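Local structure of Lin1889 protein (Listeria innocua Clip11262, 3B57) at residues Ala10-Met14 with Leu56-Tyr60; Thr50-Ala54 with Lys92-Ile97; Leu158-Tyr162 with Phe191-Glu196. The protein is of unknown function but binds a magnesium ion through an HD domain and probably acts as a metal-dependent phosphohydrolase. All coordinates share one frame; numbering follows the deposited sequence.

In the fold
Contacts 1 and 2 belong to one helical bundle that includes the HD-domain helices and helix 3-15, and both use helix 48-57. Contact 1 joins that helix and the turn after it to helix 3-15, contact 2 joins it to helix 87-100; their centres lie about 11 Å apart and they touch, Ala10 CB standing 3.5 Å from Leu53 CD2. Along the chain their segments alternate. Contact 3 follows later, pairing helices 157-171 and 182-198 on the opposite side of the chain's centre, about 33 Å from contact 1 between centres. Contact 3 therefore touches neither of the others, its nearest atoms lying about 14 Å from contact 1, and it is remote from the magnesium site that contact 1 carries.

Contact 1. Residues Ala10-Met14 with Leu56-Tyr60; sequences AKNWM and LFHDY
The ring of Phe57 receives the selenium of selenomethionine Met14 at its edge, near the ring plane, with SE 3.6 Å from CD1; CG of Met14 lies in that plane too. Farther round the same ring, Ala10 CB sits obliquely 3.5 Å from CZ, and the six-membered ring of Trp13 approaches through CE3, 3.9 Å from Phe57 CE1. The Trp13 and Phe57 planes stand 73° apart. Tyr60 meets the same six-membered ring of Trp13 across from CE3, at CZ2: its ring is turned 48° from the Trp13 plane, and its OH lies 4.1 Å from Trp13 CZ2. The chain of Met14, bent at chi2 (-53°) and again at chi3, turns CE toward Tyr60, 3.7 Å from its CB, and the selenium has a Met-aromatic contact with both rings, that of Phe57 and that of Tyr60. Leu56 closes the other flank, its CD1 resting on the backbone of Lys11, 3.8 Å from CA.

Trp79 of helix 71-82 stacks on Trp13, while Leu76 of that helix touches both Trp13 and Phe57. Helix 3-15 is therefore fastened by an aromatic cluster to the end of helix 48-57. Directly after Phe57 come His58 and Asp59, which with His29 and Asp123 form the magnesium site; the cluster backs the turn bearing the central His-Asp pair characteristic of HD-domain proteins.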
loop_
_atom_site.group_PDB
_atom_site.type_symbol
_atom_site.label_atom_id
_atom_site.label_comp_id
_atom_site.label_asym_id
_atom_site.label_seq_id
_atom_site.Cartn_x
_atom_site.Cartn_y
_atom_site.Cartn_z
ATOM N N ALA A 10 -15.251 -16.201 22.605
ATOM C CA ALA A 10 -14.902 -16.359 21.201
ATOM C C ALA A 10 -13.896 -15.279 20.830
ATOM O O ALA A 10 -12.904 -15.536 20.153
ATOM C CB ALA A 10 -16.149 -16.233 20.337
ATOM N N LYS A 11 -14.163 -14.067 21.292
ATOM C CA LYS A 11 -13.290 -12.941 21.015
ATOM C C LYS A 11 -11.879 -13.223 21.526
ATOM O O LYS A 11 -10.917 -13.126 20.770
ATOM C CB LYS A 11 -13.869 -11.688 21.671
ATOM C CG LYS A 11 -13.454 -10.366 21.066
ATOM C CD LYS A 11 -14.434 -9.296 21.526
ATOM C CE LYS A 11 -13.745 -8.010 21.948
ATOM N NZ LYS A 11 -14.620 -7.246 22.895
ATOM N N ASN A 12 -11.756 -13.592 22.797
ATOM C CA ASN A 12 -10.442 -13.874 23.381
ATOM C C ASN A 12 -9.743 -15.085 22.774
ATOM O O ASN A 12 -8.514 -15.152 22.756
ATOM C CB ASN A 12 -10.564 -14.041 24.899
ATOM C CG ASN A 12 -10.643 -12.705 25.622
ATOM O OD1 ASN A 12 -9.642 -11.999 25.769
ATOM N ND2 ASN A 12 -11.842 -12.343 26.059
ATOM N N TRP A 13 -10.528 -16.033 22.273
ATOM C CA TRP A 13 -9.985 -17.232 21.652
ATOM C C TRP A 13 -9.371 -16.890 20.289
ATOM O O TRP A 13 -8.238 -17.270 20.012
ATOM C CB TRP A 13 -11.092 -18.291 21.520
ATOM C CG TRP A 13 -10.667 -19.573 20.862
ATOM C CD1 TRP A 13 -9.436 -20.138 20.907
ATOM C CD2 TRP A 13 -11.486 -20.457 20.079
ATOM N NE1 TRP A 13 -9.425 -21.318 20.199
ATOM C CE2 TRP A 13 -10.671 -21.538 19.681
ATOM C CE3 TRP A 13 -12.828 -20.440 19.678
ATOM C CZ2 TRP A 13 -11.149 -22.594 18.896
ATOM C CZ3 TRP A 13 -13.307 -21.492 18.897
ATOM C CH2 TRP A 13 -12.465 -22.554 18.515
HETATM N N MSE A 14 -10.101 -16.170 19.443
HETATM C CA MSE A 14 -9.561 -15.799 18.136
HETATM C C MSE A 14 -8.344 -14.894 18.283
HETATM O O MSE A 14 -7.393 -14.986 17.508
HETATM C CB MSE A 14 -10.603 -15.071 17.287
HETATM C CG MSE A 14 -11.791 -15.906 16.889
HETATM SE SE MSE A 14 -11.284 -17.555 16.037
HETATM C CE MSE A 14 -11.130 -16.951 14.202
ATOM N N LEU A 56 -16.602 -13.315 13.843
ATOM C CA LEU A 56 -15.367 -13.630 14.532
ATOM C C LEU A 56 -14.722 -14.938 14.075
ATOM O O LEU A 56 -13.507 -15.086 14.190
ATOM C CB LEU A 56 -15.599 -13.667 16.036
ATOM C CG LEU A 56 -15.827 -12.310 16.687
ATOM C CD1 LEU A 56 -15.869 -12.499 18.192
ATOM C CD2 LEU A 56 -14.704 -11.349 16.329
ATOM N N PHE A 57 -15.517 -15.880 13.560
ATOM C CA PHE A 57 -14.973 -17.160 13.097
ATOM C C PHE A 57 -14.890 -17.253 11.577
ATOM O O PHE A 57 -14.426 -18.261 11.052
ATOM C CB PHE A 57 -15.817 -18.354 13.587
ATOM C CG PHE A 57 -15.913 -18.481 15.084
ATOM C CD1 PHE A 57 -14.888 -18.046 15.904
ATOM C CD2 PHE A 57 -17.043 -19.051 15.672
ATOM C CE1 PHE A 57 -14.988 -18.172 17.295
ATOM C CE2 PHE A 57 -17.150 -19.181 17.064
ATOM C CZ PHE A 57 -16.124 -18.740 17.876
ATOM N N HIS A 58 -15.327 -16.217 10.867
ATOM C CA HIS A 58 -15.320 -16.255 9.405
ATOM C C HIS A 58 -13.956 -16.552 8.816
ATOM O O HIS A 58 -13.846 -16.978 7.669
ATOM C CB HIS A 58 -15.845 -14.933 8.826
ATOM C CG HIS A 58 -14.816 -13.843 8.721
ATOM N ND1 HIS A 58 -14.214 -13.267 9.820
ATOM C CD2 HIS A 58 -14.312 -13.200 7.640
ATOM C CE1 HIS A 58 -13.388 -12.315 9.423
ATOM N NE2 HIS A 58 -13.428 -12.254 8.104
ATOM N N ASP A 59 -12.922 -16.343 9.620
ATOM C CA ASP A 59 -11.559 -16.544 9.161
ATOM C C ASP A 59 -10.798 -17.529 10.027
ATOM O O ASP A 59 -9.760 -17.194 10.592
ATOM C CB ASP A 59 -10.829 -15.204 9.164
ATOM C CG ASP A 59 -10.089 -14.948 7.880
ATOM O OD1 ASP A 59 -9.343 -15.857 7.441
ATOM O OD2 ASP A 59 -10.254 -13.834 7.323
ATOM N N TYR A 60 -11.307 -18.745 10.124
ATOM C CA TYR A 60 -10.661 -19.757 10.937
ATOM C C TYR A 60 -10.544 -21.023 10.114
ATOM O O TYR A 60 -9.692 -21.881 10.360
ATOM C CB TYR A 60 -11.500 -20.021 12.182
ATOM C CG TYR A 60 -10.901 -21.035 13.113
ATOM C CD1 TYR A 60 -9.937 -20.669 14.052
ATOM C CD2 TYR A 60 -11.273 -22.376 13.033
ATOM C CE1 TYR A 60 -9.359 -21.618 14.885
ATOM C CE2 TYR A 60 -10.704 -23.332 13.856
ATOM C CZ TYR A 60 -9.748 -22.950 14.778
ATOM O OH TYR A 60 -9.186 -23.908 15.580
#

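Contact 2. Residues Thr50-Ala54 with Lys92-Ile97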
loop_
_atom_site.group_PDB
_atom_site.type_symbol
_atom_site.label_atom_id
_atom_site.label_comp_id
_atom_site.label_asym_id
_atom_site.label_seq_id
_atom_site.Cartn_x
_atom_site.Cartn_y
_atom_site.Cartn_z
ATOM N N THR A 50 -25.896 -14.272 16.282
ATOM C CA THR A 50 -25.568 -15.184 15.217
ATOM C C THR A 50 -24.526 -14.549 14.275
ATOM O O THR A 50 -23.639 -15.239 13.755
ATOM C CB THR A 50 -26.865 -15.572 14.484
ATOM O OG1 THR A 50 -27.092 -16.973 14.661
ATOM C CG2 THR A 50 -26.804 -15.236 13.008
ATOM N N ILE A 51 -24.637 -13.228 14.101
ATOM C CA ILE A 51 -23.757 -12.410 13.254
ATOM C C ILE A 51 -22.386 -12.203 13.889
ATOM O O ILE A 51 -21.355 -12.434 13.262
ATOM C CB ILE A 51 -24.400 -11.003 13.008
ATOM C CG1 ILE A 51 -25.609 -11.146 12.066
ATOM C CG2 ILE A 51 -23.359 -10.007 12.477
ATOM C CD1 ILE A 51 -26.531 -9.938 12.034
ATOM N N GLU A 52 -22.393 -11.761 15.139
ATOM C CA GLU A 52 -21.170 -11.495 15.882
ATOM C C GLU A 52 -20.182 -12.675 15.903
ATOM O O GLU A 52 -18.972 -12.466 15.819
ATOM C CB GLU A 52 -21.541 -11.085 17.305
ATOM C CG GLU A 52 -20.706 -9.967 17.858
ATOM C CD GLU A 52 -21.516 -9.064 18.759
ATOM O OE1 GLU A 52 -22.640 -8.703 18.328
ATOM O OE2 GLU A 52 -21.040 -8.704 19.871
ATOM N N LEU A 53 -20.686 -13.906 16.006
ATOM C CA LEU A 53 -19.801 -15.065 16.035
ATOM C C LEU A 53 -19.388 -15.468 14.642
ATOM O O LEU A 53 -18.224 -15.785 14.406
ATOM C CB LEU A 53 -20.455 -16.268 16.710
ATOM C CG LEU A 53 -20.652 -16.229 18.221
ATOM C CD1 LEU A 53 -21.468 -17.432 18.655
ATOM C CD2 LEU A 53 -19.310 -16.197 18.906
ATOM N N ALA A 54 -20.322 -15.476 13.704
ATOM C CA ALA A 54 -19.924 -15.857 12.365
ATOM C C ALA A 54 -18.820 -14.896 11.943
ATOM O O ALA A 54 -17.846 -15.308 11.325
ATOM C CB ALA A 54 -21.099 -15.780 11.414
ATOM N N LYS A 92 -26.748 -22.154 11.553
ATOM C CA LYS A 92 -26.773 -20.843 10.903
ATOM C C LYS A 92 -25.384 -20.194 10.863
ATOM O O LYS A 92 -24.913 -19.764 9.802
ATOM C CB LYS A 92 -27.749 -19.904 11.621
ATOM C CG LYS A 92 -29.216 -20.269 11.476
ATOM C CD LYS A 92 -30.114 -19.073 11.820
ATOM C CE LYS A 92 -31.595 -19.394 11.620
ATOM N NZ LYS A 92 -32.063 -20.428 12.590
ATOM N N ILE A 93 -24.737 -20.126 12.024
ATOM C CA ILE A 93 -23.408 -19.540 12.135
ATOM C C ILE A 93 -22.459 -20.170 11.114
ATOM O O ILE A 93 -21.728 -19.465 10.414
ATOM C CB ILE A 93 -22.852 -19.706 13.575
ATOM C CG1 ILE A 93 -23.633 -18.802 14.526
ATOM C CG2 ILE A 93 -21.373 -19.355 13.628
ATOM C CD1 ILE A 93 -23.218 -18.924 15.962
ATOM N N ILE A 94 -22.474 -21.492 11.007
ATOM C CA ILE A 94 -21.600 -22.130 10.040
ATOM C C ILE A 94 -22.030 -21.818 8.609
ATOM O O ILE A 94 -21.188 -21.516 7.763
ATOM C CB ILE A 94 -21.522 -23.650 10.274
ATOM C CG1 ILE A 94 -20.572 -23.911 11.439
ATOM C CG2 ILE A 94 -21.038 -24.363 9.024
ATOM C CD1 ILE A 94 -20.202 -25.335 11.591
ATOM N N ARG A 95 -23.334 -21.878 8.341
ATOM C CA ARG A 95 -23.855 -21.576 7.006
ATOM C C ARG A 95 -23.378 -20.185 6.566
ATOM O O ARG A 95 -23.046 -19.975 5.398
ATOM C CB ARG A 95 -25.391 -21.622 7.010
ATOM C CG ARG A 95 -25.986 -23.040 7.021
ATOM C CD ARG A 95 -27.520 -23.035 7.194
ATOM N NE ARG A 95 -28.185 -22.067 6.319
ATOM C CZ ARG A 95 -28.131 -22.084 4.988
ATOM N NH1 ARG A 95 -27.440 -23.029 4.358
ATOM N NH2 ARG A 95 -28.757 -21.144 4.285
ATOM N N ILE A 96 -23.345 -19.249 7.517
ATOM C CA ILE A 96 -22.904 -17.882 7.255
ATOM C C ILE A 96 -21.436 -17.865 6.853
ATOM O O ILE A 96 -21.071 -17.309 5.815
ATOM C CB ILE A 96 -23.073 -16.993 8.502
ATOM C CG1 ILE A 96 -24.554 -16.863 8.840
ATOM C CG2 ILE A 96 -22.441 -15.621 8.262
ATOM C CD1 ILE A 96 -24.828 -16.106 10.119
ATOM N N ILE A 97 -20.596 -18.478 7.678
ATOM C CA ILE A 97 -19.175 -18.517 7.398
ATOM C C ILE A 97 -18.904 -19.029 5.985
ATOM O O ILE A 97 -17.951 -18.600 5.335
ATOM C CB ILE A 97 -18.443 -19.387 8.432
ATOM C CG1 ILE A 97 -18.627 -18.782 9.825
ATOM C CG2 ILE A 97 -16.973 -19.466 8.100
ATOM C CD1 ILE A 97 -17.883 -19.502 10.919
#
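Ile93 reaches across to helix 48-57 with all of its branches. From CB, the CG2 methyl lies beside the backbone of Ala54, 4.0 Å from its CA, while CG1 takes the other direction and passes Thr50, 3.6 Å from the carbonyl O and close to OG1 as well. At the tip CD1 meets Leu53, coming 3.5 Å from CD1 and also lying against CB. The extended second torsion (chi2 178°) carries this methyl past Thr50 and on to the leucine, so that a single isoleucine touches three residues of the facing helix. Met80 of helix 71-82 packs on Ile93 as well.

The two segments run in broadly the same direction, their axes inclined at 52° and 9.0 Å apart at closest approach. Ala54 lies where the backbones come nearest, its CA 5.1 Å from that of Ile93, and its small side chain permits this spacing. Both helices belong to the all-helical bundle of the HD domain: helix 48-57 leads into the His58-Asp59 pair of the magnesium site, and helix 87-100 lies against its flank.

One turn beyond Ile93, Ile96 divides its branches between two residues. With CG2 anti to the backbone N, this methyl is directed at Ala54 CB, 3.4 Å away, whereas CD1 on the other branch meets Thr50 CG2 at 3.6 Å. Ile97 continues the apolar surface, its CG1 passing the carbonyl O of Ala54, and its side chain is about 5 Å from that of the metal ligand His58. Where helix 114-125 adjoins the contact, Glu115 touches both Thr50 and Ile96.

Contact 3. Residues Leu158-Tyr162 with Phe191-Glu196; sequences LQHFY and FIQALE
Ile192 divides its two branches between Phe161 and Tyr162, one for each ring. Its CG1 arm, bent at chi2 (-52°), sets CD1 over one face of Phe161, 3.9 Å from the ring centroid and displaced from the ring centre, a CH-pi contact. The CG2 methyl, anti to the backbone N, instead lies alongside the phenol of Tyr162, 3.8 Å from CZ. Leu158 turns its CG away from its own backbone N, which swings the isobutyl group toward helix 182-198, where CD1 touches both Ile192 and Leu195; it stands 3.8 Å from Ile192 CD1 and 3.7 Å from Leu195 CD1. Its other methyl, CD2, meets Glu196 at a carboxylate oxygen.

Glu196 stretches out beyond CG, bringing its carboxylate to the phenol end of Tyr162 from the opposite direction. The OH of Tyr162 lies 2.8 Å from Glu196 OE1, and the ring and carboxylate planes are 36° apart.

The axes of segments 158-162 and 191-196 approach to 11.5 Å and run at 140°, closer to antiparallel than to parallel, a separation filled by these large side chains. Ile133 of helix 129-140 touches both Phe161 and Phe191, and Ala130 of the second subunit packs on Phe191 and Leu195. The chemistry is thus graded: an apolar centre continues into the dimer interface, while the polar ends of Tyr162 and Glu196 lie at the partly exposed side of the contact.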
loop_
_atom_site.group_PDB
_atom_site.type_symbol
_atom_site.label_atom_id
_atom_site.label_comp_id
_atom_site.label_asym_id
_atom_site.label_seq_id
_atom_site.Cartn_x
_atom_site.Cartn_y
_atom_site.Cartn_z
ATOM N N LEU A 158 -2.157 -2.392 -9.437
ATOM C CA LEU A 158 -3.015 -1.301 -9.887
ATOM C C LEU A 158 -4.237 -1.847 -10.603
ATOM O O LEU A 158 -5.346 -1.397 -10.358
ATOM C CB LEU A 158 -2.285 -0.350 -10.846
ATOM C CG LEU A 158 -3.197 0.717 -11.498
ATOM C CD1 LEU A 158 -3.493 1.822 -10.506
ATOM C CD2 LEU A 158 -2.542 1.308 -12.743
ATOM N N GLN A 159 -4.037 -2.821 -11.483
ATOM C CA GLN A 159 -5.148 -3.383 -12.238
ATOM C C GLN A 159 -6.172 -4.081 -11.342
ATOM O O GLN A 159 -7.371 -4.082 -11.639
ATOM C CB GLN A 159 -4.636 -4.348 -13.309
ATOM C CG GLN A 159 -5.690 -4.690 -14.365
ATOM C CD GLN A 159 -6.286 -3.451 -15.042
ATOM O OE1 GLN A 159 -7.468 -3.431 -15.407
ATOM N NE2 GLN A 159 -5.463 -2.418 -15.217
ATOM N N HIS A 160 -5.697 -4.666 -10.248
ATOM C CA HIS A 160 -6.584 -5.329 -9.306
ATOM C C HIS A 160 -7.659 -4.323 -8.847
ATOM O O HIS A 160 -8.805 -4.694 -8.577
ATOM C CB HIS A 160 -5.770 -5.858 -8.122
ATOM C CG HIS A 160 -6.582 -6.626 -7.130
ATOM N ND1 HIS A 160 -7.351 -7.715 -7.481
ATOM C CD2 HIS A 160 -6.784 -6.434 -5.805
ATOM C CE1 HIS A 160 -7.995 -8.158 -6.416
ATOM N NE2 HIS A 160 -7.669 -7.399 -5.386
ATOM N N PHE A 161 -7.294 -3.045 -8.774
ATOM C CA PHE A 161 -8.258 -2.017 -8.386
ATOM C C PHE A 161 -9.361 -1.858 -9.427
ATOM O O PHE A 161 -10.517 -1.627 -9.085
ATOM C CB PHE A 161 -7.579 -0.659 -8.176
ATOM C CG PHE A 161 -6.876 -0.526 -6.852
ATOM C CD1 PHE A 161 -5.677 -1.182 -6.615
ATOM C CD2 PHE A 161 -7.421 0.251 -5.836
ATOM C CE1 PHE A 161 -5.038 -1.061 -5.386
ATOM C CE2 PHE A 161 -6.780 0.370 -4.610
ATOM C CZ PHE A 161 -5.593 -0.284 -4.386
ATOM N N TYR A 162 -9.009 -1.972 -10.701
ATOM C CA TYR A 162 -10.008 -1.840 -11.747
ATOM C C TYR A 162 -10.815 -3.119 -11.970
ATOM O O TYR A 162 -11.952 -3.067 -12.434
ATOM C CB TYR A 162 -9.340 -1.413 -13.049
ATOM C CG TYR A 162 -8.868 0.021 -13.028
ATOM C CD1 TYR A 162 -9.769 1.075 -12.828
ATOM C CD2 TYR A 162 -7.524 0.334 -13.206
ATOM C CE1 TYR A 162 -9.332 2.406 -12.809
ATOM C CE2 TYR A 162 -7.082 1.655 -13.185
ATOM C CZ TYR A 162 -7.985 2.677 -12.987
ATOM O OH TYR A 162 -7.547 3.972 -12.964
ATOM N N PHE A 191 -6.968 8.093 -4.477
ATOM C CA PHE A 191 -5.666 7.455 -4.444
ATOM C C PHE A 191 -5.283 6.991 -5.849
ATOM O O PHE A 191 -4.199 7.316 -6.336
ATOM C CB PHE A 191 -5.670 6.279 -3.470
ATOM C CG PHE A 191 -4.443 5.434 -3.558
ATOM C CD1 PHE A 191 -4.484 4.192 -4.191
ATOM C CD2 PHE A 191 -3.227 5.907 -3.089
ATOM C CE1 PHE A 191 -3.326 3.431 -4.363
ATOM C CE2 PHE A 191 -2.064 5.157 -3.257
ATOM C CZ PHE A 191 -2.118 3.913 -3.901
ATOM N N ILE A 192 -6.168 6.243 -6.507
ATOM C CA ILE A 192 -5.886 5.770 -7.862
ATOM C C ILE A 192 -5.565 6.912 -8.832
ATOM O O ILE A 192 -4.534 6.886 -9.515
ATOM C CB ILE A 192 -7.049 4.925 -8.432
ATOM C CG1 ILE A 192 -7.099 3.595 -7.701
ATOM C CG2 ILE A 192 -6.828 4.661 -9.919
ATOM C CD1 ILE A 192 -5.746 2.879 -7.680
ATOM N N GLN A 193 -6.439 7.909 -8.897
ATOM C CA GLN A 193 -6.187 9.029 -9.779
ATOM C C GLN A 193 -4.769 9.514 -9.533
ATOM O O GLN A 193 -3.944 9.513 -10.439
ATOM C CB GLN A 193 -7.199 10.137 -9.514
ATOM C CG GLN A 193 -8.614 9.688 -9.800
ATOM C CD GLN A 193 -9.655 10.724 -9.422
ATOM O OE1 GLN A 193 -9.562 11.884 -9.835
ATOM N NE2 GLN A 193 -10.661 10.312 -8.635
ATOM N N ALA A 194 -4.480 9.882 -8.292
ATOM C CA ALA A 194 -3.158 10.365 -7.924
ATOM C C ALA A 194 -2.042 9.389 -8.298
ATOM O O ALA A 194 -0.953 9.815 -8.669
ATOM C CB ALA A 194 -3.110 10.660 -6.427
ATOM N N LEU A 195 -2.295 8.086 -8.209
ATOM C CA LEU A 195 -1.251 7.124 -8.549
ATOM C C LEU A 195 -0.899 7.260 -10.024
ATOM O O LEU A 195 0.203 7.680 -10.365
ATOM C CB LEU A 195 -1.692 5.676 -8.259
ATOM C CG LEU A 195 -0.588 4.663 -7.870
ATOM C CD1 LEU A 195 -1.025 3.228 -8.153
ATOM C CD2 LEU A 195 0.670 4.972 -8.633
ATOM N N GLU A 196 -1.851 6.925 -10.893
ATOM C CA GLU A 196 -1.637 6.978 -12.342
ATOM C C GLU A 196 -1.069 8.298 -12.827
ATOM O O GLU A 196 -0.468 8.373 -13.900
ATOM C CB GLU A 196 -2.940 6.694 -13.081
ATOM C CG GLU A 196 -3.435 5.292 -12.871
ATOM C CD GLU A 196 -4.754 5.028 -13.561
ATOM O OE1 GLU A 196 -5.649 5.904 -13.495
ATOM O OE2 GLU A 196 -4.905 3.937 -14.157
#